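Local coordinates for protein hemolysin (Streptococcus suis, PDB 3HVN) that probably binds cholesterol-containing host membranes and, after a major conformational change, assembles there into oligomeric pores that lyse the cell, at residues S122-L134 with Y232-F246. The protein carries 1 engineered substitution. Numbering follows the deposited sequence.
Sequences SIARGDLTLSLNL and YTVSVDEPESPSKLF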
ATOM      1  N   SER A 122       9.841  34.843 -12.018  1.00157.67           N
ATOM      2  CA  SER A 122      11.188  35.368 -12.207  1.00164.41           C
ATOM      3  C   SER A 122      11.230  36.883 -12.037  1.00156.32           C
ATOM      4  O   SER A 122      11.215  37.630 -13.015  1.00161.16           O
ATOM      5  CB  SER A 122      11.729  34.973 -13.585  1.00178.50           C
ATOM      6  OG  SER A 122      10.842  35.370 -14.615  1.00190.36           O
ATOM      7  N   ILE A 123      11.284  37.327 -10.785  1.00152.91           N
ATOM      8  CA  ILE A 123      11.349  38.750 -10.474  1.00162.89           C
ATOM      9  C   ILE A 123      12.614  39.044  -9.673  1.00176.91           C
ATOM     10  O   ILE A 123      13.293  38.125  -9.218  1.00182.48           O
ATOM     11  CB  ILE A 123      10.119  39.201  -9.661  1.00140.00           C
ATOM     12  CG1 ILE A 123       9.993  40.726  -9.670  1.00139.71           C
ATOM     13  CG2 ILE A 123      10.193  38.664  -8.238  1.00117.99           C
ATOM     14  CD1 ILE A 123       8.871  41.250  -8.799  1.00144.13           C
ATOM     15  N   ALA A 124      12.931  40.325  -9.513  1.00181.24           N
ATOM     16  CA  ALA A 124      14.074  40.731  -8.704  1.00188.56           C
ATOM     17  C   ALA A 124      13.979  40.102  -7.318  1.00184.35           C
ATOM     18  O   ALA A 124      13.125  40.475  -6.513  1.00181.96           O
ATOM     19  CB  ALA A 124      14.142  42.245  -8.600  1.00204.75           C
ATOM     20  N   ARG A 125      14.859  39.144  -7.048  1.00180.61           N
ATOM     21  CA  ARG A 125      14.808  38.385  -5.804  1.00177.43           C
ATOM     22  C   ARG A 125      15.615  39.037  -4.685  1.00169.14           C
ATOM     23  O   ARG A 125      16.674  39.616  -4.925  1.00170.58           O
ATOM     24  CB  ARG A 125      15.300  36.955  -6.037  1.00182.40           C
ATOM     25  CG  ARG A 125      14.464  36.164  -7.028  1.00185.84           C
ATOM     26  CD  ARG A 125      13.016  36.090  -6.582  1.00185.13           C
ATOM     27  NE  ARG A 125      12.900  35.724  -5.174  1.00175.68           N
ATOM     28  CZ  ARG A 125      12.950  34.476  -4.720  1.00161.74           C
ATOM     29  NH1 ARG A 125      13.115  33.467  -5.564  1.00176.52           N
ATOM     30  NH2 ARG A 125      12.837  34.237  -3.421  1.00128.02           N
ATOM     31  N   GLY A 126      15.105  38.934  -3.461  1.00159.03           N
ATOM     32  CA  GLY A 126      15.802  39.454  -2.301  1.00155.72           C
ATOM     33  C   GLY A 126      16.745  38.424  -1.713  1.00156.75           C
ATOM     34  O   GLY A 126      16.392  37.252  -1.585  1.00154.03           O
ATOM     35  N   ASP A 127      17.949  38.861  -1.360  1.00163.17           N
ATOM     36  CA  ASP A 127      18.959  37.973  -0.796  1.00165.20           C
ATOM     37  C   ASP A 127      18.398  37.174   0.376  1.00162.18           C
ATOM     38  O   ASP A 127      17.795  37.738   1.290  1.00162.03           O
ATOM     39  CB  ASP A 127      20.183  38.773  -0.346  1.00172.29           C
ATOM     40  CG  ASP A 127      20.777  39.609  -1.465  1.00180.40           C
ATOM     41  OD1 ASP A 127      20.379  39.412  -2.632  1.00179.19           O
ATOM     42  OD2 ASP A 127      21.641  40.462  -1.175  1.00182.17           O
ATOM     43  N   LEU A 128      18.597  35.859   0.347  1.00157.35           N
ATOM     44  CA  LEU A 128      18.076  34.990   1.399  1.00146.80           C
ATOM     45  C   LEU A 128      19.092  33.941   1.845  1.00132.83           C
ATOM     46  O   LEU A 128      20.003  33.588   1.097  1.00118.12           O
ATOM     47  CB  LEU A 128      16.768  34.326   0.957  1.00142.17           C
ATOM     48  CG  LEU A 128      16.639  33.913  -0.511  1.00130.94           C
ATOM     49  CD1 LEU A 128      17.667  32.858  -0.884  1.00122.85           C
ATOM     50  CD2 LEU A 128      15.230  33.415  -0.805  1.00121.59           C
ATOM     51  N   THR A 129      18.926  33.443   3.067  1.00139.99           N
ATOM     52  CA  THR A 129      19.876  32.500   3.646  1.00142.25           C
ATOM     53  C   THR A 129      19.401  31.052   3.549  1.00140.75           C
ATOM     54  O   THR A 129      18.263  30.729   3.905  1.00135.74           O
ATOM     55  CB  THR A 129      20.175  32.837   5.120  1.00146.18           C
ATOM     56  OG1 THR A 129      20.621  34.194   5.223  1.00139.09           O
ATOM     57  CG2 THR A 129      21.249  31.911   5.672  1.00147.71           C
ATOM     58  N   LEU A 130      20.287  30.185   3.066  1.00142.97           N
ATOM     59  CA  LEU A 130      19.985  28.765   2.922  1.00137.26           C
ATOM     60  C   LEU A 130      20.808  27.919   3.888  1.00142.62           C
ATOM     61  O   LEU A 130      21.920  28.293   4.267  1.00153.23           O
ATOM     62  CB  LEU A 130      20.237  28.305   1.483  1.00129.92           C
ATOM     63  CG  LEU A 130      19.103  28.481   0.471  1.00122.20           C
ATOM     64  CD1 LEU A 130      18.485  29.866   0.567  1.00117.60           C
ATOM     65  CD2 LEU A 130      19.599  28.204  -0.943  1.00104.90           C
ATOM     66  N   SER A 131      20.253  26.777   4.279  1.00138.02           N
ATOM     67  CA  SER A 131      20.931  25.862   5.190  1.00139.00           C
ATOM     68  C   SER A 131      20.862  24.428   4.674  1.00132.59           C
ATOM     69  O   SER A 131      19.915  24.049   3.984  1.00119.53           O
ATOM     70  CB  SER A 131      20.321  25.947   6.589  1.00138.18           C
ATOM     71  OG  SER A 131      18.943  25.617   6.565  1.00147.39           O
ATOM     72  N   LEU A 132      21.873  23.634   5.015  1.00131.67           N
ATOM     73  CA  LEU A 132      21.948  22.249   4.565  1.00120.98           C
ATOM     74  C   LEU A 132      21.734  21.270   5.715  1.00116.70           C
ATOM     75  O   LEU A 132      22.627  21.048   6.531  1.00108.50           O
ATOM     76  CB  LEU A 132      23.293  21.978   3.889  1.00117.71           C
ATOM     77  CG  LEU A 132      23.529  20.546   3.409  1.00119.78           C
ATOM     78  CD1 LEU A 132      22.371  20.073   2.546  1.00114.07           C
ATOM     79  CD2 LEU A 132      24.845  20.440   2.652  1.00121.91           C
ATOM     80  N   ASN A 133      20.540  20.687   5.770  1.00120.21           N
ATOM     81  CA  ASN A 133      20.209  19.708   6.798  1.00119.48           C
ATOM     82  C   ASN A 133      20.512  18.283   6.346  1.00120.84           C
ATOM     83  O   ASN A 133      20.212  17.905   5.215  1.00111.90           O
ATOM     84  CB  ASN A 133      18.735  19.827   7.190  1.00112.67           C
ATOM     85  CG  ASN A 133      18.297  18.743   8.157  1.00117.73           C
ATOM     86  OD1 ASN A 133      19.099  18.224   8.934  1.00110.68           O
ATOM     87  ND2 ASN A 133      17.015  18.397   8.115  1.00126.09           N
ATOM     88  N   LEU A 134      21.113  17.498   7.233  1.00124.30           N
ATOM     89  CA  LEU A 134      21.401  16.099   6.943  1.00124.03           C
ATOM     90  C   LEU A 134      20.648  15.188   7.910  1.00134.54           C
ATOM     91  O   LEU A 134      20.322  15.598   9.024  1.00147.23           O
ATOM     92  CB  LEU A 134      22.908  15.831   6.998  1.00126.08           C
ATOM     93  CG  LEU A 134      23.734  16.412   5.845  1.00130.41           C
ATOM     94  CD1 LEU A 134      23.930  17.913   6.007  1.00152.12           C
ATOM     95  CD2 LEU A 134      25.075  15.701   5.718  1.00103.07           C
ATOM     96  N   TYR A 232      20.066  14.433   1.751  1.00120.09           N
ATOM     97  CA  TYR A 232      20.106  15.720   2.441  1.00110.18           C
ATOM     98  C   TYR A 232      18.842  16.543   2.211  1.00112.84           C
ATOM     99  O   TYR A 232      17.924  16.107   1.520  1.00125.10           O
ATOM    100  CB  TYR A 232      21.360  16.517   2.064  1.00115.31           C
ATOM    101  CG  TYR A 232      21.451  16.920   0.608  1.00128.84           C
ATOM    102  CD1 TYR A 232      20.946  18.138   0.173  1.00135.01           C
ATOM    103  CD2 TYR A 232      22.057  16.091  -0.325  1.00139.04           C
ATOM    104  CE1 TYR A 232      21.035  18.515  -1.154  1.00141.22           C
ATOM    105  CE2 TYR A 232      22.150  16.460  -1.655  1.00144.94           C
ATOM    106  CZ  TYR A 232      21.637  17.673  -2.064  1.00143.97           C
ATOM    107  OH  TYR A 232      21.726  18.044  -3.386  1.00136.52           O
ATOM    108  N   THR A 233      18.800  17.730   2.806  1.00106.95           N
ATOM    109  CA  THR A 233      17.618  18.580   2.733  1.00107.96           C
ATOM    110  C   THR A 233      17.997  20.052   2.851  1.00116.58           C
ATOM    111  O   THR A 233      18.468  20.499   3.896  1.00134.17           O
ATOM    112  CB  THR A 233      16.614  18.240   3.851  1.00 98.60           C
ATOM    113  OG1 THR A 233      16.387  16.825   3.883  1.00 91.53           O
ATOM    114  CG2 THR A 233      15.294  18.959   3.621  1.00101.87           C
ATOM    115  N   VAL A 234      17.787  20.801   1.775  1.00112.50           N
ATOM    116  CA  VAL A 234      18.082  22.228   1.776  1.00117.20           C
ATOM    117  C   VAL A 234      16.910  23.022   2.340  1.00121.27           C
ATOM    118  O   VAL A 234      15.773  22.887   1.880  1.00116.94           O
ATOM    119  CB  VAL A 234      18.412  22.743   0.365  1.00119.97           C
ATOM    120  CG1 VAL A 234      18.769  24.221   0.414  1.00121.90           C
ATOM    121  CG2 VAL A 234      19.549  21.935  -0.242  1.00113.65           C
ATOM    122  N   SER A 235      17.196  23.849   3.341  1.00123.93           N
ATOM    123  CA  SER A 235      16.174  24.666   3.982  1.00113.77           C
ATOM    124  C   SER A 235      16.406  26.145   3.703  1.00126.83           C
ATOM    125  O   SER A 235      17.547  26.594   3.585  1.00140.61           O
ATOM    126  CB  SER A 235      16.160  24.415   5.492  1.00102.73           C
ATOM    127  OG  SER A 235      15.999  23.037   5.780  1.00103.82           O
ATOM    128  N   VAL A 236      15.319  26.901   3.597  1.00122.91           N
ATOM    129  CA  VAL A 236      15.403  28.335   3.353  1.00126.47           C
ATOM    130  C   VAL A 236      14.956  29.113   4.584  1.00130.84           C
ATOM    131  O   VAL A 236      13.882  28.858   5.129  1.00128.90           O
ATOM    132  CB  VAL A 236      14.535  28.753   2.153  1.00122.39           C
ATOM    133  CG1 VAL A 236      14.623  30.254   1.930  1.00121.97           C
ATOM    134  CG2 VAL A 236      14.961  27.997   0.905  1.00130.79           C
ATOM    135  N   ASP A 237      15.783  30.057   5.024  1.00139.76           N
ATOM    136  CA  ASP A 237      15.442  30.876   6.183  1.00136.21           C
ATOM    137  C   ASP A 237      14.099  31.571   5.985  1.00136.01           C
ATOM    138  O   ASP A 237      13.928  32.348   5.046  1.00139.03           O
ATOM    139  CB  ASP A 237      16.535  31.910   6.457  1.00139.31           C
ATOM    140  CG  ASP A 237      17.767  31.302   7.095  1.00150.11           C
ATOM    141  OD1 ASP A 237      17.932  30.067   7.016  1.00158.59           O
ATOM    142  OD2 ASP A 237      18.570  32.060   7.679  1.00156.71           O
ATOM    143  N   GLU A 238      13.149  31.285   6.870  1.00125.86           N
ATOM    144  CA  GLU A 238      11.827  31.896   6.792  1.00118.21           C
ATOM    145  C   GLU A 238      11.921  33.417   6.754  1.00124.22           C
ATOM    146  O   GLU A 238      12.391  34.039   7.706  1.00129.18           O
ATOM    147  CB  GLU A 238      10.946  31.454   7.963  1.00127.35           C
ATOM    148  CG  GLU A 238      10.297  30.093   7.774  1.00149.91           C
ATOM    149  CD  GLU A 238       9.120  29.877   8.705  1.00158.50           C
ATOM    150  OE1 GLU A 238       8.921  30.708   9.617  1.00159.87           O
ATOM    151  OE2 GLU A 238       8.392  28.878   8.524  1.00159.11           O
ATOM    152  N   PRO A 239      11.472  34.016   5.643  1.00135.69           N
ATOM    153  CA  PRO A 239      11.509  35.468   5.445  1.00145.48           C
ATOM    154  C   PRO A 239      10.756  36.209   6.543  1.00152.86           C
ATOM    155  O   PRO A 239       9.559  35.989   6.728  1.00150.82           O
ATOM    156  CB  PRO A 239      10.796  35.656   4.102  1.00143.11           C
ATOM    157  CG  PRO A 239      10.956  34.353   3.402  1.00142.57           C
ATOM    158  CD  PRO A 239      10.904  33.315   4.479  1.00139.10           C
ATOM    159  N   GLU A 240      11.459  37.077   7.263  1.00152.75           N
ATOM    160  CA  GLU A 240      10.841  37.884   8.307  1.00153.06           C
ATOM    161  C   GLU A 240       9.741  38.754   7.712  1.00139.00           C
ATOM    162  O   GLU A 240       8.781  39.113   8.394  1.00129.93           O
ATOM    163  CB  GLU A 240      11.890  38.763   8.989  1.00165.59           C
ATOM    164  CG  GLU A 240      13.065  37.990   9.568  1.00175.77           C
ATOM    165  CD  GLU A 240      14.201  38.897   9.999  1.00189.71           C
ATOM    166  OE1 GLU A 240      14.129  40.113   9.725  1.00198.20           O
ATOM    167  OE2 GLU A 240      15.168  38.393  10.609  1.00191.99           O
ATOM    168  N   SER A 241       9.889  39.087   6.434  1.00137.58           N
ATOM    169  CA  SER A 241       8.918  39.927   5.744  1.00138.67           C
ATOM    170  C   SER A 241       8.956  39.712   4.233  1.00137.14           C
ATOM    171  O   SER A 241      10.012  39.422   3.663  1.00146.29           O
ATOM    172  CB  SER A 241       9.165  41.404   6.064  1.00145.51           C
ATOM    173  OG  SER A 241       9.047  41.655   7.452  1.00150.25           O
ATOM    174  N   PRO A 242       7.792  39.852   3.580  1.00126.35           N
ATOM    175  CA  PRO A 242       7.712  39.784   2.117  1.00131.51           C
ATOM    176  C   PRO A 242       8.710  40.748   1.489  1.00131.11           C
ATOM    177  O   PRO A 242       9.280  40.457   0.438  1.00117.66           O
ATOM    178  CB  PRO A 242       6.281  40.240   1.829  1.00123.73           C
ATOM    179  CG  PRO A 242       5.520  39.871   3.055  1.00107.79           C
ATOM    180  CD  PRO A 242       6.473  40.065   4.199  1.00109.26           C
ATOM    181  N   SER A 243       8.914  41.890   2.140  1.00141.49           N
ATOM    182  CA  SER A 243       9.912  42.855   1.703  1.00165.51           C
ATOM    183  C   SER A 243      11.299  42.231   1.772  1.00172.70           C
ATOM    184  O   SER A 243      12.104  42.377   0.852  1.00184.02           O
ATOM    185  CB  SER A 243       9.854  44.114   2.569  1.00189.75           C
ATOM    186  OG  SER A 243      10.074  43.805   3.934  1.00194.16           O
ATOM    187  N   LYS A 244      11.573  41.534   2.871  1.00165.41           N
ATOM    188  CA  LYS A 244      12.828  40.810   3.023  1.00161.40           C
ATOM    189  C   LYS A 244      12.957  39.757   1.931  1.00155.23           C
ATOM    190  O   LYS A 244      14.056  39.470   1.457  1.00145.79           O
ATOM    191  CB  LYS A 244      12.911  40.146   4.398  1.00157.20           C
ATOM    192  CG  LYS A 244      14.123  39.243   4.572  1.00165.65           C
ATOM    193  CD  LYS A 244      13.986  38.351   5.793  1.00170.79           C
ATOM    194  CE  LYS A 244      15.114  37.332   5.858  1.00174.38           C
ATOM    195  NZ  LYS A 244      14.924  36.357   6.968  1.00175.42           N
ATOM    196  N   LEU A 245      11.824  39.183   1.536  1.00158.14           N
ATOM    197  CA  LEU A 245      11.814  38.179   0.476  1.00157.66           C
ATOM    198  C   LEU A 245      12.157  38.798  -0.879  1.00167.26           C
ATOM    199  O   LEU A 245      13.175  38.459  -1.487  1.00173.94           O
ATOM    200  CB  LEU A 245      10.457  37.477   0.411  1.00151.04           C
ATOM    201  CG  LEU A 245      10.376  36.267  -0.522  1.00147.08           C
ATOM    202  CD1 LEU A 245      11.436  35.240  -0.158  1.00146.18           C
ATOM    203  CD2 LEU A 245       8.988  35.647  -0.480  1.00145.57           C
ATOM    204  N   PHE A 246      11.303  39.703  -1.347  1.00166.26           N
ATOM    205  CA  PHE A 246      11.523  40.372  -2.625  1.00161.80           C
ATOM    206  C   PHE A 246      12.825  41.166  -2.623  1.00166.57           C
ATOM    207  O   PHE A 246      13.437  41.376  -3.669  1.00166.28           O
ATOM    208  CB  PHE A 246      10.348  41.292  -2.964  1.00154.41           C
ATOM    209  CG  PHE A 246       9.082  40.560  -3.306  1.00146.37           C
ATOM    210  CD1 PHE A 246       8.104  40.352  -2.350  1.00142.38           C
ATOM    211  CD2 PHE A 246       8.871  40.080  -4.589  1.00140.08           C
ATOM    212  CE1 PHE A 246       6.939  39.680  -2.663  1.00138.46           C
ATOM    213  CE2 PHE A 246       7.708  39.407  -4.909  1.00136.73           C
ATOM    214  CZ  PHE A 246       6.740  39.207  -3.945  1.00140.50           C
TER
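L130 and V236 lie side by side on one face of an antiparallel strand pair, 128-133 with 232-236, where they form a non-hydrogen-bonded pair. Followed outward, L130 CB skirts the S235 carbonyl, CG touches both S235 O and V236 CG2, and CD1 ends 4.0 Å from V236 CG2 with V236 CG1 nearly as close. Further along this apolar face L132, its CG anti to the backbone N (chi1 178°), sends CD1 obliquely to CD1 of the Y232 ring. The alternating S131–S235 and N133–T233 pairs carry two backbone hydrogen bonds each, S235 N to S131 O being 2.8 Å long and nearly straight at 171°. S131 OG adds a weak bond to S235 O, giving that carbonyl a second donor. Beyond the strand, D237 N still reaches T129 O at 2.8 Å. The ladder then opens, and a weak hydrogen bond from G126 N to L245 O joins the two segments again beside helix 242-245, where I123 CG2 meets the edge of the F246 ring. Strand 128-133 runs between 142-146 and 221-236, the latter pairing onward with 266-274 in the large antiparallel sheet of this cytolysin, while V154, L162 and W165 of helix 151-166 pack against L130, Y232 and L132.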